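Local structure of response regulator (Pseudomonas putida, 3HDV) at residues Pro64-Gly67 / Leu68-Ile71. The protein probably acts as a phosphorylation-controlled switch in signal transduction, through a receiver domain of the CheY type. Numbering follows the deposited sequence.
Sequences PESG and LDLI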
loop_
_atom_site.group_PDB
_atom_site.type_symbol
_atom_site.label_atom_id
_atom_site.label_comp_id
_atom_site.label_asym_id
_atom_site.label_seq_id
_atom_site.Cartn_x
_atom_site.Cartn_y
_atom_site.Cartn_z
ATOM N N PRO B 64 10.660 3.616 -16.883
ATOM C CA PRO B 64 11.754 4.262 -17.635
ATOM C C PRO B 64 11.990 5.772 -17.523
ATOM O O PRO B 64 13.061 6.246 -17.915
ATOM C CB PRO B 64 11.455 3.870 -19.106
ATOM C CG PRO B 64 9.992 3.671 -19.167
ATOM C CD PRO B 64 9.521 3.263 -17.751
ATOM N N GLU B 65 11.028 6.523 -16.997
ATOM C CA GLU B 65 11.200 7.959 -16.838
ATOM C C GLU B 65 11.037 8.343 -15.344
ATOM O O GLU B 65 10.126 7.877 -14.658
ATOM C CB GLU B 65 10.202 8.684 -17.724
ATOM C CG GLU B 65 10.299 10.193 -17.761
ATOM C CD GLU B 65 9.283 10.789 -18.708
ATOM O OE1 GLU B 65 8.638 10.012 -19.478
ATOM O OE2 GLU B 65 9.121 12.031 -18.685
ATOM N N SER B 66 11.926 9.209 -14.872
ATOM C CA SER B 66 12.035 9.520 -13.443
ATOM C C SER B 66 10.910 10.476 -13.009
ATOM O O SER B 66 10.256 11.122 -13.854
ATOM C CB SER B 66 13.386 10.146 -13.157
ATOM O OG SER B 66 13.361 11.495 -13.574
ATOM N N GLY B 67 10.698 10.577 -11.689
ATOM C CA GLY B 67 9.715 11.528 -11.157
ATOM C C GLY B 67 10.100 12.955 -11.434
ATOM O O GLY B 67 9.220 13.815 -11.646
ATOM N N LEU B 68 11.395 13.258 -11.456
ATOM C CA LEU B 68 11.783 14.628 -11.759
ATOM C C LEU B 68 11.384 15.028 -13.215
ATOM O O LEU B 68 10.850 16.113 -13.442
ATOM C CB LEU B 68 13.274 14.860 -11.525
ATOM C CG LEU B 68 13.955 16.109 -12.028
ATOM C CD1 LEU B 68 13.301 17.353 -11.526
ATOM C CD2 LEU B 68 15.469 16.081 -11.688
ATOM N N ASP B 69 11.645 14.155 -14.171
ATOM C CA ASP B 69 11.269 14.438 -15.566
ATOM C C ASP B 69 9.747 14.555 -15.683
ATOM O O ASP B 69 9.261 15.421 -16.402
ATOM C CB ASP B 69 11.761 13.326 -16.490
ATOM C CG ASP B 69 13.240 13.453 -16.843
ATOM O OD1 ASP B 69 13.799 14.552 -16.750
ATOM O OD2 ASP B 69 13.839 12.441 -17.237
ATOM N N LEU B 70 8.988 13.704 -14.986
ATOM C CA LEU B 70 7.529 13.780 -15.034
ATOM C C LEU B 70 7.048 15.130 -14.531
ATOM O O LEU B 70 6.232 15.796 -15.177
ATOM C CB LEU B 70 6.886 12.648 -14.235
ATOM C CG LEU B 70 5.392 12.788 -13.861
ATOM C CD1 LEU B 70 4.488 12.788 -15.135
ATOM C CD2 LEU B 70 4.937 11.681 -12.919
ATOM N N ILE B 71 7.553 15.562 -13.387
ATOM C CA ILE B 71 7.214 16.863 -12.852
ATOM C C ILE B 71 7.528 18.014 -13.822
ATOM O O ILE B 71 6.711 18.911 -14.011
ATOM C CB ILE B 71 7.887 17.100 -11.431
ATOM C CG1 ILE B 71 7.341 16.046 -10.456
ATOM C CG2 ILE B 71 7.622 18.514 -10.939
ATOM C CD1 ILE B 71 8.080 15.946 -9.101
HETATM O O HOH W 1 13.674 11.846 -10.353
HETATM O O HOH W 2 14.062 9.982 -16.626
#
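Ser66 meets Asp69 and Leu70 where the loop gives way to helix 67-75 at Gly67. The first two backbone bonds of the helix run from Leu70 N to Ser66 O (3.1 Å) and from Ile71 N to Gly67 O (3.0 Å). Ser66 is the N-cap: with chi1 at 77° its hydroxyl lies between its own backbone N and carbonyl carbon, and OG accepts from Asp69 N at 3.2 Å in a nearly straight bond (172°). Separate waters accept from Leu68 N (2.9 Å) and Ser66 N. In the (βα)5 receiver fold this helix follows the central strand 53-58, which leads to Asp59, the predicted phosphorylation site. Glu65, with CG trans to the backbone N and the chain extended beyond, runs past the start of the helix and lays CG and OE2 against Asp69 CB, each at 3.7 Å. The carboxylates are turned 60° apart, and each forms a salt bridge, Glu65 with Arg44 of helix 40-49 and Asp69 with Arg72, which probably eases their like charge. On the buried side, Ile71 CG1 comes close (3.2 Å) to Gly67 O, the oxygen that accepts its N-H, and its side chain reaches Ile84 and Val86 of strand 83-88.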